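Local coordinates for protein SnoN,Epimerase SnoN (Streptomyces nogalater, PDB 5EP9) that acts as a non-heme iron, 2-oxoglutarate-dependent epimerase in the biosynthesis of the antibiotic nogalamycin, at residues Val164-Glu169 with Glu234-Thr239; Arg170-Phe175 with Arg206-Leu211. One frame throughout, in Å; residues are numbered along the deposited sequence.

Contact 1: residues Val164-Glu169 with Glu234-Thr239; sequences VDVPVE and EPRLST. With AKG (2-oxoglutaric acid), chain E.
Val166 packs against the aliphatic part of Arg236, with its CG1 methyl 4.0 Å from Arg236 CG and about as near to CD. A valine suits this place because its short, branched, apolar side chain meets the methylenes of Arg236. CG of Arg236 stands anti to the backbone N (chi1 -167°), and a bend at chi3 (76°) turns NE out of the extended line. Arg236 NH1 donates to O4 of 2-oxoglutarate at 3.1 Å, the oxygen lying at the guanidinium edge and in its plane. Arg236 NH2 approaches O3 of 2-oxoglutarate at 2.8 Å in a weak, strongly bent bond. NH1 also bonds to Gly171 O, which helps fix the head group; Thr139, Trp160 and Ser240 also bond the ligand. Next to this, Val164 sets CG2 3.7 Å from Leu237 N, while CG1 faces Leu237 CB, with Leu61 of helix 54-70 packing on both residues. A leucine in place of Arg236 would probably leave the C5 carboxylate without the charge and hydrogen bonds of Arg236, and Gly171 O without this donor. The contact joins the 14-202 and 203-305 parts of the engineered chain. An arginine meeting the distal carboxylate is consistent with the 2-oxoglutarate pocket of the phytanoyl-CoA dioxygenase-like, cupin-type fold.

Contact 2: residues Arg170-Phe175 with Arg206-Leu211; sequences RGCMTF and RVTVPL. With ACT (acetate ion), chain G.
Cys172 tucks its sulfur against the second segment, SG lying 3.4 Å from Thr208 CG2, a tight approach, and close to Pro210 N as well. Its chi1 of 73° sets SG between the backbone N and the carbonyl carbon, and a small thiol suits so confined a spot. Met173 O accepts Val209 N at 2.9 Å, while a water bridges Met173 N to Val209 O, 2.8 Å from each. The Met173 side chain leaves the strand on the face turned to 2-oxoglutarate and Trp160. Thr174 and Thr208 project from the other face, side by side as a non-hydrogen-bonded pair whose two OG1 atoms share a hydrogen bond of 2.7 Å. Threonine fits both places, being beta-branched for a strand and carrying a hydroxyl that can donate or accept a hydrogen bond. The CG2 methyl of Thr174 lies against an acetate, probably from the crystallisation liquor, which Arg206 NH1 holds through OXT at 3.0 Å. Phe175 forms both backbone bonds with Val207, its N to Val207 O and its O from Val207 N. Its ring presents an edge to Val209, Phe175 CD2 lying 3.9 Å from Val209 CG2, and also stacks with Tyr45. Strands 173-175 and 207-209 run antiparallel at 149°, one from each part, 14-202 and 203-305, of the engineered chain. Strand 207-209 is the edge strand of the small sheet of the double-stranded beta-helix, with 173-175 next to it; strands 139-142 and 225-227 of that sheet carry His142 and His225, which bind the iron together with Asp144.

Overall arrangement
From the N terminus, the chain passes along strand 157-162 of the large sheet and enters the loop 164-169, which runs directly into 170-175. Residues 206-211 then come back to close contact 2, after a long irregular excursion. Only after strands 216-220 and 225-227 does 234-239 arrive to close contact 1, so contact 2 is nested within the loop of contact 1. Their centres lie about 11 Å apart, and they touch directly: Val166 N probably bonds to Leu211 O at 2.8 Å. Contact 1 binds the crossing loop to strand 236-245 of the large sheet, contact 2 completes the small sheet, and the 2-oxoglutarate pocket has residues from both.

Contact 1: residues Val164-Glu169 with Glu234-Thr239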
ATOM      1  N   VAL A 164       6.683   2.419  13.279  1.00 30.10           N
ATOM      2  CA  VAL A 164       7.726   2.071  14.209  1.00 31.39           C
ATOM      3  C   VAL A 164       8.924   1.644  13.391  1.00 30.09           C
ATOM      4  O   VAL A 164       8.844   1.498  12.190  1.00 29.83           O
ATOM      5  CB  VAL A 164       7.328   0.862  15.087  1.00 32.64           C
ATOM      6  CG1 VAL A 164       6.117   1.224  15.994  1.00 34.02           C
ATOM      7  CG2 VAL A 164       7.000  -0.342  14.246  1.00 31.17           C
ATOM      8  N   ASP A 165      10.026   1.389  14.076  1.00 29.31           N
ATOM      9  CA  ASP A 165      11.233   0.818  13.442  1.00 29.39           C
ATOM     10  C   ASP A 165      10.919  -0.592  12.954  1.00 29.10           C
ATOM     11  O   ASP A 165      10.311  -1.394  13.646  1.00 28.99           O
ATOM     12  CB  ASP A 165      12.367   0.819  14.465  1.00 31.26           C
ATOM     13  CG  ASP A 165      13.123   2.201  14.543  1.00 32.46           C
ATOM     14  OD1 ASP A 165      12.972   3.106  13.709  1.00 32.20           O
ATOM     15  OD2 ASP A 165      13.926   2.336  15.466  1.00 38.46           O
ATOM     16  N   VAL A 166      11.248  -0.872  11.691  1.00 29.99           N
ATOM     17  CA  VAL A 166      10.969  -2.172  11.077  1.00 29.69           C
ATOM     18  C   VAL A 166      12.260  -2.778  10.528  1.00 29.14           C
ATOM     19  O   VAL A 166      12.535  -2.691   9.355  1.00 28.45           O
ATOM     20  CB  VAL A 166       9.895  -2.090   9.977  1.00 28.54           C
ATOM     21  CG1 VAL A 166       9.510  -3.476   9.563  1.00 28.88           C
ATOM     22  CG2 VAL A 166       8.639  -1.414  10.463  1.00 30.73           C
ATOM     23  N   PRO A 167      13.104  -3.277  11.387  1.00 29.56           N
ATOM     24  CA  PRO A 167      14.241  -3.979  10.877  1.00 30.51           C
ATOM     25  C   PRO A 167      13.753  -5.272  10.226  1.00 29.68           C
ATOM     26  O   PRO A 167      12.614  -5.667  10.416  1.00 28.94           O
ATOM     27  CB  PRO A 167      15.099  -4.255  12.156  1.00 32.29           C
ATOM     28  CG  PRO A 167      14.084  -4.313  13.271  1.00 31.87           C
ATOM     29  CD  PRO A 167      12.983  -3.386  12.853  1.00 32.40           C
ATOM     30  N   VAL A 168      14.686  -5.971   9.630  1.00 30.19           N
ATOM     31  CA  VAL A 168      14.422  -7.240   8.978  1.00 30.53           C
ATOM     32  C   VAL A 168      13.609  -8.147   9.870  1.00 30.37           C
ATOM     33  O   VAL A 168      12.570  -8.674   9.434  1.00 31.07           O
ATOM     34  CB  VAL A 168      15.737  -7.973   8.436  1.00 30.68           C
ATOM     35  CG1 VAL A 168      15.349  -9.266   7.794  1.00 31.23           C
ATOM     36  CG2 VAL A 168      16.409  -7.096   7.398  1.00 29.43           C
ATOM     37  N   GLU A 169      14.054  -8.342  11.068  1.00 31.83           N
ATOM     38  CA  GLU A 169      13.423  -9.342  11.897  1.00 35.64           C
ATOM     39  C   GLU A 169      12.019  -9.006  12.394  1.00 34.73           C
ATOM     40  O   GLU A 169      11.293  -9.878  12.926  1.00 33.65           O
ATOM     41  CB  GLU A 169      14.369  -9.785  13.040  1.00 40.75           C
ATOM     42  CG  GLU A 169      14.663  -8.719  14.075  1.00 44.43           C
ATOM     43  CD  GLU A 169      15.851  -7.751  13.739  1.00 50.56           C
ATOM     44  OE1 GLU A 169      16.424  -7.731  12.553  1.00 49.08           O
ATOM     45  OE2 GLU A 169      16.227  -7.071  14.753  1.00 51.01           O
ATOM     46  N   GLU A 234       8.054  -6.852  19.673  1.00 45.31           N
ATOM     47  CA  GLU A 234       7.504  -5.513  19.466  1.00 46.34           C
ATOM     48  C   GLU A 234       6.656  -5.593  18.176  1.00 42.95           C
ATOM     49  O   GLU A 234       7.099  -6.075  17.149  1.00 38.36           O
ATOM     50  CB  GLU A 234       8.579  -4.397  19.364  1.00 49.51           C
ATOM     51  CG  GLU A 234       9.366  -4.078  20.667  1.00 57.67           C
ATOM     52  CD  GLU A 234      10.458  -5.135  21.018  1.00 73.04           C
ATOM     53  OE1 GLU A 234      11.096  -5.796  20.111  1.00 77.23           O
ATOM     54  OE2 GLU A 234      10.710  -5.327  22.238  1.00 86.59           O
ATOM     55  N   PRO A 235       5.415  -5.117  18.255  1.00 40.26           N
ATOM     56  CA  PRO A 235       4.563  -5.218  17.080  1.00 36.49           C
ATOM     57  C   PRO A 235       5.050  -4.418  15.903  1.00 32.94           C
ATOM     58  O   PRO A 235       5.703  -3.395  16.035  1.00 36.08           O
ATOM     59  CB  PRO A 235       3.230  -4.717  17.561  1.00 39.70           C
ATOM     60  CG  PRO A 235       3.517  -3.921  18.821  1.00 41.56           C
ATOM     61  CD  PRO A 235       4.764  -4.472  19.415  1.00 40.70           C
ATOM     62  N   ARG A 236       4.814  -4.941  14.726  1.00 30.76           N
ATOM     63  CA  ARG A 236       5.099  -4.239  13.494  1.00 28.55           C
ATOM     64  C   ARG A 236       3.800  -3.434  13.156  1.00 28.15           C
ATOM     65  O   ARG A 236       2.743  -4.020  12.939  1.00 27.62           O
ATOM     66  CB  ARG A 236       5.400  -5.187  12.353  1.00 27.59           C
ATOM     67  CG  ARG A 236       5.991  -4.458  11.160  1.00 26.78           C
ATOM     68  CD  ARG A 236       5.909  -5.279   9.910  1.00 26.86           C
ATOM     69  NE  ARG A 236       4.567  -5.284   9.364  1.00 26.67           N
ATOM     70  CZ  ARG A 236       4.187  -5.879   8.244  1.00 26.56           C
ATOM     71  NH1 ARG A 236       4.980  -6.649   7.522  1.00 27.00           N
ATOM     72  NH2 ARG A 236       2.941  -5.766   7.874  1.00 27.55           N
ATOM     73  N   LEU A 237       3.932  -2.129  13.045  1.00 27.99           N
ATOM     74  CA  LEU A 237       2.796  -1.243  12.788  1.00 28.49           C
ATOM     75  C   LEU A 237       3.123  -0.283  11.684  1.00 27.55           C
ATOM     76  O   LEU A 237       4.241   0.328  11.668  1.00 25.96           O
ATOM     77  CB  LEU A 237       2.443  -0.408  14.026  1.00 31.29           C
ATOM     78  CG  LEU A 237       1.749  -1.219  15.123  1.00 34.94           C
ATOM     79  CD1 LEU A 237       1.941  -0.673  16.539  1.00 37.31           C
ATOM     80  CD2 LEU A 237       0.263  -1.325  14.881  1.00 35.05           C
ATOM     81  N   SER A 238       2.175  -0.195  10.743  1.00 26.42           N
ATOM     82  CA  SER A 238       2.390   0.588   9.539  1.00 26.73           C
ATOM     83  C   SER A 238       1.065   0.871   8.935  1.00 26.64           C
ATOM     84  O   SER A 238       0.034   0.251   9.307  1.00 26.51           O
ATOM     85  CB  SER A 238       3.265  -0.211   8.514  1.00 28.04           C
ATOM     86  OG  SER A 238       2.661  -1.454   8.184  1.00 28.44           O
ATOM     87  N   THR A 239       1.100   1.704   7.929  1.00 25.84           N
ATOM     88  CA  THR A 239      -0.041   1.834   7.069  1.00 27.58           C
ATOM     89  C   THR A 239       0.323   1.540   5.636  1.00 27.41           C
ATOM     90  O   THR A 239       1.413   1.868   5.237  1.00 27.31           O
ATOM     91  CB  THR A 239      -0.688   3.265   7.129  1.00 28.79           C
ATOM     92  OG1 THR A 239       0.266   4.225   6.685  1.00 28.24           O
ATOM     93  CG2 THR A 239      -1.128   3.593   8.529  1.00 28.49           C
TER
HETATM   94  C1  AKG E 301       1.222  -4.297   0.253  1.00 33.71           C
HETATM   95  O1  AKG E 301       0.851  -4.334  -0.948  1.00 31.00           O
HETATM   96  O2  AKG E 301       1.351  -3.217   0.881  1.00 32.30           O
HETATM   97  C2  AKG E 301       1.575  -5.554   0.954  1.00 36.04           C
HETATM   98  O5  AKG E 301       1.474  -6.636   0.340  1.00 33.13           O
HETATM   99  C3  AKG E 301       2.033  -5.444   2.427  1.00 34.63           C
HETATM  100  C4  AKG E 301       2.569  -6.722   3.066  1.00 35.26           C
HETATM  101  C5  AKG E 301       2.984  -6.615   4.515  1.00 34.00           C
HETATM  102  O3  AKG E 301       2.957  -5.505   5.077  1.00 35.19           O
HETATM  103  O4  AKG E 301       3.311  -7.662   5.154  1.00 29.84           O

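Contact 2: residues Arg170-Phe175 with Arg206-Leu211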
ATOM      1  N   ARG A 170      11.626  -7.755  12.217  1.00 32.95           N
ATOM      2  CA  ARG A 170      10.264  -7.315  12.595  1.00 32.63           C
ATOM      3  C   ARG A 170       9.283  -7.413  11.432  1.00 31.30           C
ATOM      4  O   ARG A 170       8.117  -7.091  11.554  1.00 30.82           O
ATOM      5  CB  ARG A 170      10.292  -5.886  13.184  1.00 33.28           C
ATOM      6  CG  ARG A 170       8.969  -5.498  13.824  1.00 34.49           C
ATOM      7  CD  ARG A 170       9.091  -4.328  14.792  1.00 34.36           C
ATOM      8  NE  ARG A 170       9.874  -4.784  15.898  1.00 35.23           N
ATOM      9  CZ  ARG A 170      10.944  -4.180  16.338  1.00 38.56           C
ATOM     10  NH1 ARG A 170      11.348  -3.030  15.825  1.00 40.20           N
ATOM     11  NH2 ARG A 170      11.595  -4.693  17.346  1.00 41.00           N
ATOM     12  N   GLY A 171       9.765  -7.951  10.289  1.00 31.17           N
ATOM     13  CA  GLY A 171       8.918  -8.252   9.120  1.00 29.05           C
ATOM     14  C   GLY A 171       8.906  -7.223   8.027  1.00 27.58           C
ATOM     15  O   GLY A 171       7.821  -6.868   7.518  1.00 28.14           O
ATOM     16  N   CYS A 172      10.023  -6.607   7.743  1.00 26.48           N
ATOM     17  CA  CYS A 172      10.067  -5.637   6.683  1.00 27.17           C
ATOM     18  C   CYS A 172       9.784  -6.348   5.390  1.00 27.61           C
ATOM     19  O   CYS A 172       9.773  -7.587   5.317  1.00 28.47           O
ATOM     20  CB  CYS A 172      11.399  -4.854   6.619  1.00 28.01           C
ATOM     21  SG  CYS A 172      12.786  -5.833   6.002  1.00 28.92           S
ATOM     22  N   MET A 173       9.643  -5.551   4.349  1.00 27.90           N
ATOM     23  CA  MET A 173       9.332  -6.067   2.989  1.00 29.47           C
ATOM     24  C   MET A 173      10.568  -6.400   2.165  1.00 28.21           C
ATOM     25  O   MET A 173      11.626  -5.821   2.367  1.00 28.34           O
ATOM     26  CB  MET A 173       8.412  -5.110   2.225  1.00 30.31           C
ATOM     27  CG  MET A 173       7.038  -4.985   2.941  1.00 33.41           C
ATOM     28  SD  MET A 173       5.631  -4.721   1.831  1.00 44.30           S
ATOM     29  CE  MET A 173       5.964  -3.031   1.700  1.00 40.83           C
ATOM     30  N   THR A 174      10.326  -7.274   1.197  1.00 27.12           N
ATOM     31  CA  THR A 174      11.266  -7.636   0.132  1.00 26.87           C
ATOM     32  C   THR A 174      10.578  -7.410  -1.196  1.00 26.81           C
ATOM     33  O   THR A 174       9.411  -7.741  -1.352  1.00 28.09           O
ATOM     34  CB  THR A 174      11.665  -9.095   0.292  1.00 27.17           C
ATOM     35  OG1 THR A 174      12.355  -9.215   1.545  1.00 27.68           O
ATOM     36  CG2 THR A 174      12.555  -9.629  -0.857  1.00 26.71           C
ATOM     37  N   PHE A 175      11.320  -6.854  -2.153  1.00 26.13           N
ATOM     38  CA  PHE A 175      10.822  -6.556  -3.453  1.00 26.20           C
ATOM     39  C   PHE A 175      11.677  -7.223  -4.510  1.00 26.98           C
ATOM     40  O   PHE A 175      12.884  -7.466  -4.285  1.00 25.71           O
ATOM     41  CB  PHE A 175      10.870  -5.036  -3.714  1.00 27.99           C
ATOM     42  CG  PHE A 175      10.126  -4.221  -2.698  1.00 28.79           C
ATOM     43  CD1 PHE A 175       8.800  -3.944  -2.836  1.00 31.12           C
ATOM     44  CD2 PHE A 175      10.785  -3.711  -1.638  1.00 30.09           C
ATOM     45  CE1 PHE A 175       8.099  -3.140  -1.875  1.00 31.59           C
ATOM     46  CE2 PHE A 175      10.129  -2.946  -0.676  1.00 34.57           C
ATOM     47  CZ  PHE A 175       8.765  -2.657  -0.816  1.00 32.62           C
ATOM     48  N   ARG A 206      16.497 -10.318  -5.135  1.00 31.07           N
ATOM     49  CA  ARG A 206      15.508  -9.766  -4.252  1.00 31.01           C
ATOM     50  C   ARG A 206      16.099  -8.847  -3.236  1.00 30.12           C
ATOM     51  O   ARG A 206      17.130  -9.137  -2.740  1.00 31.92           O
ATOM     52  CB  ARG A 206      14.821 -10.894  -3.501  1.00 33.58           C
ATOM     53  CG  ARG A 206      14.041 -11.820  -4.457  1.00 38.81           C
ATOM     54  CD  ARG A 206      14.676 -13.109  -4.470  1.00 40.79           C
ATOM     55  NE  ARG A 206      14.212 -14.048  -5.477  1.00 45.32           N
ATOM     56  CZ  ARG A 206      13.361 -15.045  -5.243  1.00 43.92           C
ATOM     57  NH1 ARG A 206      12.651 -15.151  -4.115  1.00 40.67           N
ATOM     58  NH2 ARG A 206      13.182 -15.914  -6.173  1.00 46.18           N
ATOM     59  N   VAL A 207      15.413  -7.769  -2.925  1.00 27.64           N
ATOM     60  CA  VAL A 207      15.939  -6.721  -2.090  1.00 28.56           C
ATOM     61  C   VAL A 207      15.032  -6.489  -0.903  1.00 26.84           C
ATOM     62  O   VAL A 207      13.892  -6.186  -1.039  1.00 26.71           O
ATOM     63  CB  VAL A 207      16.052  -5.366  -2.835  1.00 29.34           C
ATOM     64  CG1 VAL A 207      16.673  -4.302  -1.913  1.00 29.50           C
ATOM     65  CG2 VAL A 207      16.905  -5.487  -4.099  1.00 29.91           C
ATOM     66  N   THR A 208      15.587  -6.751   0.257  1.00 27.86           N
ATOM     67  CA  THR A 208      14.949  -6.628   1.517  1.00 28.02           C
ATOM     68  C   THR A 208      15.299  -5.251   2.034  1.00 27.52           C
ATOM     69  O   THR A 208      16.436  -4.846   2.117  1.00 26.83           O
ATOM     70  CB  THR A 208      15.444  -7.757   2.476  1.00 29.82           C
ATOM     71  OG1 THR A 208      15.071  -8.985   1.880  1.00 28.40           O
ATOM     72  CG2 THR A 208      14.760  -7.615   3.850  1.00 29.13           C
ATOM     73  N   VAL A 209      14.252  -4.547   2.461  1.00 28.18           N
ATOM     74  CA  VAL A 209      14.332  -3.123   2.802  1.00 28.63           C
ATOM     75  C   VAL A 209      13.865  -2.830   4.202  1.00 28.05           C
ATOM     76  O   VAL A 209      12.716  -2.455   4.413  1.00 28.29           O
ATOM     77  CB  VAL A 209      13.480  -2.309   1.832  1.00 28.87           C
ATOM     78  CG1 VAL A 209      13.639  -0.780   2.044  1.00 28.56           C
ATOM     79  CG2 VAL A 209      13.917  -2.655   0.408  1.00 28.84           C
ATOM     80  N   PRO A 210      14.766  -2.894   5.133  1.00 28.17           N
ATOM     81  CA  PRO A 210      14.376  -2.410   6.467  1.00 27.90           C
ATOM     82  C   PRO A 210      14.116  -0.890   6.472  1.00 28.45           C
ATOM     83  O   PRO A 210      14.713  -0.152   5.690  1.00 29.86           O
ATOM     84  CB  PRO A 210      15.530  -2.798   7.345  1.00 26.97           C
ATOM     85  CG  PRO A 210      16.640  -3.037   6.420  1.00 27.83           C
ATOM     86  CD  PRO A 210      16.146  -3.362   5.102  1.00 27.97           C
ATOM     87  N   LEU A 211      13.247  -0.490   7.374  1.00 28.39           N
ATOM     88  CA  LEU A 211      12.770   0.918   7.423  1.00 29.95           C
ATOM     89  C   LEU A 211      12.822   1.418   8.844  1.00 29.39           C
ATOM     90  O   LEU A 211      12.357   0.725   9.740  1.00 28.51           O
ATOM     91  CB  LEU A 211      11.286   0.986   6.981  1.00 29.90           C
ATOM     92  CG  LEU A 211      10.970   0.585   5.583  1.00 32.02           C
ATOM     93  CD1 LEU A 211       9.477   0.737   5.357  1.00 36.25           C
ATOM     94  CD2 LEU A 211      11.728   1.476   4.606  1.00 32.97           C
TER
HETATM   95  C   ACT G 303      10.754 -12.543  -2.002  1.00 39.48           C
HETATM   96  O   ACT G 303      10.244 -12.950  -0.956  1.00 40.08           O
HETATM   97  OXT ACT G 303      11.930 -12.870  -2.293  1.00 50.73           O
HETATM   98  CH3 ACT G 303       9.947 -11.634  -2.874  1.00 40.18           C
HETATM   99  O   HOH W   1       9.965  -2.725   4.203  1.00 31.64           O